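Local coordinates for protein alpha,alpha-trehalose-phosphate synthase (UDP-forming) (Burkholderia xenovorans, PDB 5V0T) that is a glycosyltransferase family 20 enzyme of the GT-B fold, seen here with 6-O-phosphono-alpha-D-glucopyranose and uridine-5'-diphosphate bound, at residues S90-W95 with L104-R109; H139-I144 with L163-P168. All coordinates share one frame; numbering follows the deposited sequence.

Contact 1: residues S90-W95 with L104-R109; sequences SNATLW and LLQYDR. With FMT (formic acid), chain U.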
ATOM      1  N   SER A  90       8.407  -1.862 -13.815  1.00 17.25           N
ATOM      2  CA  SER A  90       7.602  -1.917 -12.591  1.00 16.17           C
ATOM      3  C   SER A  90       6.910  -0.584 -12.317  1.00 16.17           C
ATOM      4  O   SER A  90       5.686  -0.528 -12.164  1.00 20.94           O
ATOM      5  CB  SER A  90       8.461  -2.331 -11.393  1.00 15.50           C
ATOM      6  OG  SER A  90       8.893  -3.685 -11.522  1.00 18.20           O
ATOM      7  N   ASN A  91       7.666   0.507 -12.274  1.00 15.55           N
ATOM      8  CA  ASN A  91       7.072   1.754 -11.804  1.00 16.14           C
ATOM      9  C   ASN A  91       6.691   2.735 -12.898  1.00 15.51           C
ATOM     10  O   ASN A  91       5.972   3.698 -12.611  1.00 16.91           O
ATOM     11  CB  ASN A  91       8.011   2.399 -10.789  1.00 18.23           C
ATOM     12  CG  ASN A  91       8.007   1.628  -9.487  1.00 22.04           C
ATOM     13  OD1 ASN A  91       7.020   0.983  -9.181  1.00 23.56           O
ATOM     14  ND2 ASN A  91       9.098   1.664  -8.741  1.00 24.13           N
ATOM     15  N   ALA A  92       7.133   2.532 -14.145  1.00 14.77           N
ATOM     16  CA  ALA A  92       6.669   3.388 -15.229  1.00 19.69           C
ATOM     17  C   ALA A  92       5.587   2.732 -16.070  1.00 19.14           C
ATOM     18  O   ALA A  92       4.875   3.432 -16.800  1.00 20.59           O
ATOM     19  CB  ALA A  92       7.836   3.812 -16.138  1.00 20.83           C
ATOM     20  N   THR A  93       5.424   1.414 -15.966  1.00 18.66           N
ATOM     21  CA  THR A  93       4.355   0.724 -16.671  1.00 19.89           C
ATOM     22  C   THR A  93       3.320   0.163 -15.706  1.00 18.41           C
ATOM     23  O   THR A  93       2.149   0.560 -15.764  1.00 18.59           O
ATOM     24  CB  THR A  93       4.918  -0.402 -17.550  1.00 18.94           C
ATOM     25  OG1 THR A  93       5.812   0.157 -18.518  1.00 18.16           O
ATOM     26  CG2 THR A  93       3.782  -1.144 -18.258  1.00 17.29           C
ATOM     27  N   LEU A  94       3.725  -0.756 -14.820  1.00 18.40           N
ATOM     28  CA  LEU A  94       2.759  -1.502 -14.016  1.00 16.41           C
ATOM     29  C   LEU A  94       2.083  -0.608 -12.989  1.00 16.80           C
ATOM     30  O   LEU A  94       0.852  -0.633 -12.851  1.00 15.78           O
ATOM     31  CB  LEU A  94       3.435  -2.687 -13.315  1.00 17.04           C
ATOM     32  CG  LEU A  94       3.894  -3.822 -14.241  1.00 17.50           C
ATOM     33  CD1 LEU A  94       4.541  -4.995 -13.464  1.00 16.92           C
ATOM     34  CD2 LEU A  94       2.742  -4.295 -15.123  1.00 16.58           C
ATOM     35  N   TRP A  95       2.873   0.152 -12.220  1.00 15.28           N
ATOM     36  CA  TRP A  95       2.274   0.982 -11.173  1.00 17.39           C
ATOM     37  C   TRP A  95       1.231   1.941 -11.729  1.00 15.72           C
ATOM     38  O   TRP A  95       0.097   1.938 -11.218  1.00 12.50           O
ATOM     39  CB  TRP A  95       3.354   1.739 -10.390  1.00 13.98           C
ATOM     40  CG  TRP A  95       2.752   2.613  -9.304  1.00 15.89           C
ATOM     41  CD1 TRP A  95       2.365   3.911  -9.424  1.00 14.36           C
ATOM     42  CD2 TRP A  95       2.461   2.227  -7.954  1.00 13.82           C
ATOM     43  NE1 TRP A  95       1.842   4.366  -8.228  1.00 13.85           N
ATOM     44  CE2 TRP A  95       1.905   3.354  -7.307  1.00 17.23           C
ATOM     45  CE3 TRP A  95       2.645   1.045  -7.217  1.00 16.73           C
ATOM     46  CZ2 TRP A  95       1.513   3.334  -5.958  1.00 17.12           C
ATOM     47  CZ3 TRP A  95       2.263   1.026  -5.868  1.00 17.62           C
ATOM     48  CH2 TRP A  95       1.694   2.161  -5.261  1.00 19.91           C
ATOM     49  N   LEU A 104      -0.348   8.081 -17.615  1.00 21.65           N
ATOM     50  CA  LEU A 104       1.029   8.158 -17.137  1.00 23.04           C
ATOM     51  C   LEU A 104       1.844   6.934 -17.517  1.00 25.20           C
ATOM     52  O   LEU A 104       3.074   6.960 -17.402  1.00 27.59           O
ATOM     53  CB  LEU A 104       1.054   8.331 -15.613  1.00 19.98           C
ATOM     54  CG  LEU A 104       0.382   9.585 -15.034  1.00 19.27           C
ATOM     55  CD1 LEU A 104       0.398   9.553 -13.495  1.00 21.11           C
ATOM     56  CD2 LEU A 104       1.017  10.879 -15.561  1.00 25.55           C
ATOM     57  N   LEU A 105       1.190   5.875 -17.970  1.00 26.20           N
ATOM     58  CA  LEU A 105       1.896   4.683 -18.419  1.00 32.29           C
ATOM     59  C   LEU A 105       2.911   5.027 -19.508  1.00 29.17           C
ATOM     60  O   LEU A 105       2.605   5.725 -20.482  1.00 30.03           O
ATOM     61  CB  LEU A 105       0.882   3.658 -18.927  1.00 29.74           C
ATOM     62  CG  LEU A 105       1.304   2.214 -19.197  1.00 37.87           C
ATOM     63  CD1 LEU A 105       0.073   1.352 -19.295  1.00 37.94           C
ATOM     64  CD2 LEU A 105       2.098   2.107 -20.489  1.00 39.83           C
ATOM     65  N   GLN A 106       4.138   4.571 -19.316  1.00 23.91           N
ATOM     66  CA  GLN A 106       5.115   4.513 -20.386  1.00 25.59           C
ATOM     67  C   GLN A 106       5.496   3.055 -20.579  1.00 32.57           C
ATOM     68  O   GLN A 106       5.448   2.256 -19.637  1.00 35.20           O
ATOM     69  CB  GLN A 106       6.341   5.354 -20.070  1.00 33.24           C
ATOM     70  CG  GLN A 106       6.058   6.845 -20.076  1.00 50.42           C
ATOM     71  CD  GLN A 106       7.201   7.646 -19.491  1.00 65.59           C
ATOM     72  OE1 GLN A 106       8.153   7.084 -18.946  1.00 70.03           O
ATOM     73  NE2 GLN A 106       7.116   8.967 -19.600  1.00 69.76           N
ATOM     74  N   TYR A 107       5.837   2.696 -21.810  1.00 25.38           N
ATOM     75  CA  TYR A 107       6.201   1.320 -22.102  1.00 24.07           C
ATOM     76  C   TYR A 107       7.451   1.329 -22.959  1.00 24.26           C
ATOM     77  O   TYR A 107       7.528   2.090 -23.925  1.00 24.13           O
ATOM     78  CB  TYR A 107       5.077   0.576 -22.832  1.00 22.05           C
ATOM     79  CG  TYR A 107       5.487  -0.813 -23.260  1.00 27.05           C
ATOM     80  CD1 TYR A 107       5.735  -1.796 -22.315  1.00 28.71           C
ATOM     81  CD2 TYR A 107       5.640  -1.140 -24.609  1.00 25.09           C
ATOM     82  CE1 TYR A 107       6.105  -3.070 -22.684  1.00 27.23           C
ATOM     83  CE2 TYR A 107       6.019  -2.423 -24.995  1.00 24.28           C
ATOM     84  CZ  TYR A 107       6.244  -3.378 -24.020  1.00 22.67           C
ATOM     85  OH  TYR A 107       6.615  -4.647 -24.358  1.00 28.42           O
ATOM     86  N   ASP A 108       8.424   0.495 -22.600  1.00 24.47           N
ATOM     87  CA  ASP A 108       9.613   0.311 -23.423  1.00 26.09           C
ATOM     88  C   ASP A 108       9.918  -1.181 -23.467  1.00 27.64           C
ATOM     89  O   ASP A 108      10.104  -1.810 -22.422  1.00 22.75           O
ATOM     90  CB  ASP A 108      10.799   1.120 -22.873  1.00 21.78           C
ATOM     91  CG  ASP A 108      12.079   0.922 -23.681  1.00 40.17           C
ATOM     92  OD1 ASP A 108      12.475  -0.224 -23.918  1.00 44.74           O
ATOM     93  OD2 ASP A 108      12.706   1.920 -24.079  1.00 46.73           O
ATOM     94  N   ARG A 109       9.947  -1.738 -24.680  1.00 29.29           N
ATOM     95  CA  ARG A 109      10.193  -3.163 -24.867  1.00 34.61           C
ATOM     96  C   ARG A 109      11.471  -3.610 -24.173  1.00 31.54           C
ATOM     97  O   ARG A 109      11.515  -4.681 -23.559  1.00 29.11           O
ATOM     98  CB  ARG A 109      10.284  -3.458 -26.363  1.00 35.88           C
ATOM     99  CG  ARG A 109       9.332  -4.484 -26.885  1.00 45.22           C
ATOM    100  CD  ARG A 109       9.601  -4.681 -28.366  1.00 54.90           C
ATOM    101  NE  ARG A 109       8.380  -4.590 -29.157  1.00 59.94           N
ATOM    102  CZ  ARG A 109       8.357  -4.397 -30.472  1.00 48.42           C
ATOM    103  NH1 ARG A 109       7.193  -4.334 -31.104  1.00 48.58           N
ATOM    104  NH2 ARG A 109       9.490  -4.252 -31.147  1.00 41.94           N
TER
HETATM  105  C   FMT U 513       4.664   4.551 -24.207  1.00 56.28           C
HETATM  106  O1  FMT U 513       5.763   4.924 -23.773  1.00 45.70           O
HETATM  107  O2  FMT U 513       3.868   5.262 -24.839  1.00 54.39           O
HETATM  108  O   HOH W   1       5.196   6.609 -15.733  1.00 31.23           O
HETATM  109  O   HOH W   2       8.285  -0.320 -19.823  1.00 22.14           O
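Thr93 and Gln106 meet through an unusually short hydrogen bond. Thr93 OG1 donates to Gln106 O at 2.4 Å, a length so small that its exact value is doubtful. The torsion explains the reach: OG1 lies anti to the carbonyl carbon of Thr93 (chi1 -61°), and CG2 lies anti to the backbone N. Thr93 OG1 also accepts a hydrogen bond from a water 2.8 Å away, and that water in turn accepts from Asp108 N. The hydroxyl is thus tied to the loop twice, once directly and once through solvent.

One residue back on the helix, Ala92 O accepts from Gln106 N at 2.9 Å, and the bond is nearly straight (172°). Trp95 N bonds back to Ser90 O, a pi-type turn in this part of the helix. A second water donates to Leu104 O at 2.7 Å and only weakly to Ala92 O. Apolar contact is slight: Thr93 CG2 lies 4.3 Å from Leu105 CG. On the loop, Tyr107 N donates to a formic acid, probably from the crystallisation liquor, O1 lying 3.0 Å from that N.

The arrangement is a helix-to-helix connection that folds back on the helix it has just left. Residues 104-109 lie in the loop after helix 79-98 and lead into helix 109-126, with Asp108 as the N-cap of the latter. Tyr107 touches Phe89 of the first helix and Phe112 of the second.

Contact 2: residues H139-I144 with L163-P168; sequences HDYHLI and LHIPFP. With G6P (6-O-phosphono-alpha-D-glucopyranose), chain J.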
ATOM      1  N   HIS A 139       5.659 -11.473  -3.196  1.00 14.92           N
ATOM      2  CA  HIS A 139       4.822 -10.293  -2.978  1.00 19.33           C
ATOM      3  C   HIS A 139       5.049  -9.222  -4.041  1.00 19.72           C
ATOM      4  O   HIS A 139       6.167  -8.715  -4.190  1.00 17.48           O
ATOM      5  CB  HIS A 139       5.070  -9.704  -1.585  1.00 14.70           C
ATOM      6  CG  HIS A 139       4.545 -10.575  -0.484  1.00 19.70           C
ATOM      7  ND1 HIS A 139       3.378 -10.296   0.194  1.00 21.09           N
ATOM      8  CD2 HIS A 139       4.990 -11.758   0.007  1.00 22.44           C
ATOM      9  CE1 HIS A 139       3.139 -11.253   1.074  1.00 19.50           C
ATOM     10  NE2 HIS A 139       4.103 -12.153   0.980  1.00 24.88           N
ATOM     11  N   ASP A 140       3.974  -8.894  -4.772  1.00 17.42           N
ATOM     12  CA  ASP A 140       3.717  -7.627  -5.470  1.00 18.31           C
ATOM     13  C   ASP A 140       4.223  -7.562  -6.906  1.00 19.41           C
ATOM     14  O   ASP A 140       4.878  -8.482  -7.404  1.00 16.50           O
ATOM     15  CB  ASP A 140       4.258  -6.419  -4.687  1.00 15.52           C
ATOM     16  CG  ASP A 140       3.224  -5.296  -4.599  1.00 18.22           C
ATOM     17  OD1 ASP A 140       2.104  -5.524  -5.101  1.00 16.18           O
ATOM     18  OD2 ASP A 140       3.504  -4.212  -4.035  1.00 16.99           O
ATOM     19  N   TYR A 141       3.887  -6.458  -7.580  1.00 15.49           N
ATOM     20  CA  TYR A 141       3.885  -6.393  -9.035  1.00 14.06           C
ATOM     21  C   TYR A 141       5.273  -6.508  -9.666  1.00 17.34           C
ATOM     22  O   TYR A 141       5.366  -6.857 -10.848  1.00 15.24           O
ATOM     23  CB  TYR A 141       3.230  -5.083  -9.464  1.00 11.95           C
ATOM     24  CG  TYR A 141       3.860  -3.859  -8.834  1.00 14.36           C
ATOM     25  CD1 TYR A 141       3.527  -3.447  -7.542  1.00 14.53           C
ATOM     26  CD2 TYR A 141       4.764  -3.091  -9.549  1.00 14.37           C
ATOM     27  CE1 TYR A 141       4.105  -2.315  -6.977  1.00 19.71           C
ATOM     28  CE2 TYR A 141       5.331  -1.965  -9.003  1.00 17.58           C
ATOM     29  CZ  TYR A 141       5.008  -1.579  -7.720  1.00 18.66           C
ATOM     30  OH  TYR A 141       5.582  -0.429  -7.213  1.00 19.19           O
ATOM     31  N   HIS A 142       6.349  -6.209  -8.923  1.00 18.42           N
ATOM     32  CA  HIS A 142       7.695  -6.345  -9.480  1.00 20.13           C
ATOM     33  C   HIS A 142       7.999  -7.778  -9.871  1.00 18.60           C
ATOM     34  O   HIS A 142       8.859  -8.026 -10.729  1.00 16.92           O
ATOM     35  CB  HIS A 142       8.753  -5.894  -8.467  1.00 18.32           C
ATOM     36  CG  HIS A 142       8.402  -4.643  -7.735  1.00 16.46           C
ATOM     37  ND1 HIS A 142       7.497  -4.618  -6.692  1.00 19.07           N
ATOM     38  CD2 HIS A 142       8.846  -3.372  -7.883  1.00 16.79           C
ATOM     39  CE1 HIS A 142       7.381  -3.381  -6.246  1.00 14.05           C
ATOM     40  NE2 HIS A 142       8.193  -2.607  -6.945  1.00 18.29           N
ATOM     41  N   LEU A 143       7.329  -8.733  -9.240  1.00 15.58           N
ATOM     42  CA  LEU A 143       7.776 -10.125  -9.240  1.00 15.94           C
ATOM     43  C   LEU A 143       6.733 -11.067  -9.847  1.00 19.12           C
ATOM     44  O   LEU A 143       6.722 -12.264  -9.556  1.00 18.91           O
ATOM     45  CB  LEU A 143       8.162 -10.540  -7.814  1.00 16.72           C
ATOM     46  CG  LEU A 143       9.325  -9.710  -7.251  1.00 19.24           C
ATOM     47  CD1 LEU A 143       9.512  -9.976  -5.773  1.00 22.68           C
ATOM     48  CD2 LEU A 143      10.613 -10.021  -8.010  1.00 21.76           C
ATOM     49  N   ILE A 144       5.873 -10.538 -10.718  1.00 19.72           N
ATOM     50  CA  ILE A 144       4.883 -11.358 -11.432  1.00 16.62           C
ATOM     51  C   ILE A 144       5.521 -12.547 -12.160  1.00 16.95           C
ATOM     52  O   ILE A 144       4.944 -13.644 -12.111  1.00 19.53           O
ATOM     53  CB  ILE A 144       4.062 -10.483 -12.390  1.00 18.51           C
ATOM     54  CG1 ILE A 144       3.102  -9.591 -11.579  1.00 19.79           C
ATOM     55  CG2 ILE A 144       3.290 -11.342 -13.436  1.00 17.71           C
ATOM     56  CD1 ILE A 144       2.455  -8.441 -12.401  1.00 15.36           C
ATOM     57  N   LEU A 163      -0.672  -9.871  -4.567  1.00 19.18           N
ATOM     58  CA  LEU A 163      -0.612  -8.533  -5.153  1.00 19.23           C
ATOM     59  C   LEU A 163      -1.104  -7.505  -4.134  1.00 21.68           C
ATOM     60  O   LEU A 163      -2.257  -7.570  -3.677  1.00 19.80           O
ATOM     61  CB  LEU A 163      -1.458  -8.469  -6.430  1.00 12.81           C
ATOM     62  CG  LEU A 163      -1.375  -7.176  -7.252  1.00 17.89           C
ATOM     63  CD1 LEU A 163       0.022  -6.985  -7.825  1.00 15.78           C
ATOM     64  CD2 LEU A 163      -2.429  -7.168  -8.354  1.00 18.07           C
ATOM     65  N   HIS A 164      -0.230  -6.558  -3.773  1.00 15.83           N
ATOM     66  CA  HIS A 164      -0.593  -5.557  -2.772  1.00 21.43           C
ATOM     67  C   HIS A 164      -1.360  -4.397  -3.390  1.00 16.89           C
ATOM     68  O   HIS A 164      -2.130  -3.733  -2.693  1.00 18.95           O
ATOM     69  CB  HIS A 164       0.660  -5.025  -2.046  1.00 12.31           C
ATOM     70  CG  HIS A 164       1.289  -6.027  -1.123  1.00 18.97           C
ATOM     71  ND1 HIS A 164       1.267  -5.897   0.247  1.00 19.60           N
ATOM     72  CD2 HIS A 164       1.914  -7.203  -1.376  1.00 18.99           C
ATOM     73  CE1 HIS A 164       1.864  -6.940   0.800  1.00 18.35           C
ATOM     74  NE2 HIS A 164       2.261  -7.748  -0.164  1.00 16.75           N
ATOM     75  N   ILE A 165      -1.156  -4.143  -4.680  1.00 15.64           N
ATOM     76  CA  ILE A 165      -1.786  -3.029  -5.382  1.00 15.91           C
ATOM     77  C   ILE A 165      -3.082  -3.537  -6.018  1.00 14.03           C
ATOM     78  O   ILE A 165      -3.320  -4.751  -6.026  1.00 15.27           O
ATOM     79  CB  ILE A 165      -0.816  -2.430  -6.414  1.00 16.33           C
ATOM     80  CG1 ILE A 165      -0.533  -3.437  -7.546  1.00 14.82           C
ATOM     81  CG2 ILE A 165       0.484  -1.981  -5.711  1.00 16.55           C
ATOM     82  CD1 ILE A 165       0.305  -2.836  -8.682  1.00 21.83           C
ATOM     83  N   PRO A 166      -3.958  -2.671  -6.532  1.00 14.05           N
ATOM     84  CA  PRO A 166      -5.201  -3.172  -7.126  1.00 17.10           C
ATOM     85  C   PRO A 166      -4.900  -4.049  -8.333  1.00 16.57           C
ATOM     86  O   PRO A 166      -3.879  -3.886  -9.004  1.00 17.03           O
ATOM     87  CB  PRO A 166      -5.946  -1.892  -7.539  1.00 16.34           C
ATOM     88  CG  PRO A 166      -5.289  -0.791  -6.782  1.00 16.48           C
ATOM     89  CD  PRO A 166      -3.868  -1.204  -6.604  1.00 12.13           C
ATOM     90  N   PHE A 167      -5.790  -5.001  -8.616  1.00 17.59           N
ATOM     91  CA  PHE A 167      -5.764  -5.608  -9.950  1.00 17.20           C
ATOM     92  C   PHE A 167      -6.759  -4.869 -10.832  1.00 18.29           C
ATOM     93  O   PHE A 167      -7.960  -4.879 -10.531  1.00 19.56           O
ATOM     94  CB  PHE A 167      -6.096  -7.095  -9.918  1.00 16.84           C
ATOM     95  CG  PHE A 167      -5.704  -7.807 -11.190  1.00 16.66           C
ATOM     96  CD1 PHE A 167      -6.526  -7.765 -12.312  1.00 14.52           C
ATOM     97  CD2 PHE A 167      -4.470  -8.444 -11.290  1.00 20.90           C
ATOM     98  CE1 PHE A 167      -6.148  -8.412 -13.487  1.00 21.27           C
ATOM     99  CE2 PHE A 167      -4.087  -9.083 -12.465  1.00 23.14           C
ATOM    100  CZ  PHE A 167      -4.921  -9.062 -13.559  1.00 19.91           C
ATOM    101  N   PRO A 168      -6.322  -4.221 -11.909  1.00 18.50           N
ATOM    102  CA  PRO A 168      -7.226  -3.343 -12.653  1.00 20.35           C
ATOM    103  C   PRO A 168      -8.229  -4.131 -13.480  1.00 19.01           C
ATOM    104  O   PRO A 168      -7.998  -5.278 -13.863  1.00 20.99           O
ATOM    105  CB  PRO A 168      -6.278  -2.550 -13.558  1.00 19.41           C
ATOM    106  CG  PRO A 168      -5.161  -3.544 -13.830  1.00 23.09           C
ATOM    107  CD  PRO A 168      -4.962  -4.208 -12.474  1.00 18.87           C
TER
HETATM  108  C1  G6P J 502       3.610   0.169  -2.181  1.00 19.10           C
HETATM  109  C2  G6P J 502       3.954  -1.080  -2.975  1.00 18.06           C
HETATM  110  C3  G6P J 502       5.172  -1.780  -2.368  1.00 15.47           C
HETATM  111  C4  G6P J 502       6.330  -0.781  -2.278  1.00 15.43           C
HETATM  112  C5  G6P J 502       5.882   0.453  -1.492  1.00 13.76           C
HETATM  113  C6  G6P J 502       7.037   1.445  -1.348  1.00 14.46           C
HETATM  114  O1  G6P J 502       3.278  -0.252  -0.864  1.00 19.91           O
HETATM  115  O2  G6P J 502       2.812  -1.956  -3.007  1.00 19.43           O
HETATM  116  O3  G6P J 502       5.534  -2.865  -3.238  1.00 17.51           O
HETATM  117  O4  G6P J 502       7.447  -1.387  -1.595  1.00 18.35           O
HETATM  118  O5  G6P J 502       4.743   1.052  -2.131  1.00 21.48           O
HETATM  119  O6  G6P J 502       7.556   1.786  -2.645  1.00 17.34           O
HETATM  120  P   G6P J 502       9.114   1.534  -2.968  1.00 19.33           P
HETATM  121  O1P G6P J 502       9.879   2.573  -2.188  1.00 18.95           O
HETATM  122  O2P G6P J 502       9.202   1.667  -4.463  1.00 19.08           O
HETATM  123  O3P G6P J 502       9.393   0.133  -2.471  1.00 19.02           O
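The backbones of Asp140 and Leu163 come within 4.4 Å, CA to CA, where two loops leave the ends of the neighbouring parallel strands 135-139 and 159-162. Asp140 uses its two oxygens differently: OD1 bonds across the contact, OD2 holds 6-O-phosphono-alpha-D-glucopyranose. His164 N donates to Asp140 OD1 at 2.9 Å, from well above the carboxylate plane (52° out of it). Asp140 OD2 accepts from O2 and O3 of the ligand, each at 2.6 Å. The backbone N-H of His164 therefore helps to position the carboxylate that holds this ligand.

As is usual in GT-B enzymes, loops at the C-terminal ends of the parallel strands of a Rossmann-like domain line the ligand pocket. His164 and Ile165 belong to the same pocket. Tyr86, Arg18 and Arg315 also hydrogen-bond the ligand.

His139 ND1 and His164 NE2 share a hydrogen bond of 2.8 Å, and either could be the donor. The two rings touch at their edges, neither over the other, their planes 47° apart. Leu32 of helix 31-43 touches both.

Ile165 CD1 presses on Tyr141 CD1 at 3.5 Å, and the two side chains cross at about a right angle. Tyr141 CG sits between its backbone N and carbonyl carbon (chi1 54°), which sets CD1 of the ring against Ile165. Leu163 CD1 packs against Tyr141 CB at 4.1 Å. Tyr141 N is buried with no partner in the model.

Contact 1 is a surface contact and contact 2 is a buried one. The first joins a helix to the loop that follows it and relies on backbone carbonyls, one hydroxyl and bridging waters. The second joins two strand-end loops and relies on a carboxylate, a histidine pair and apolar packing beside the bound 6-O-phosphono-alpha-D-glucopyranose. Their centres lie 14 Å apart, yet the two touch. Asn91 OD1 and Tyr141 OH are 2.8 Å apart, a probable hydrogen bond. Trp95 CE3 packs 3.3 Å from the same Tyr141 OH. Helix 79-98 thus faces the loop 104-109 and also Tyr141, and through Trp95 it reaches the same ligand pocket as contact 2.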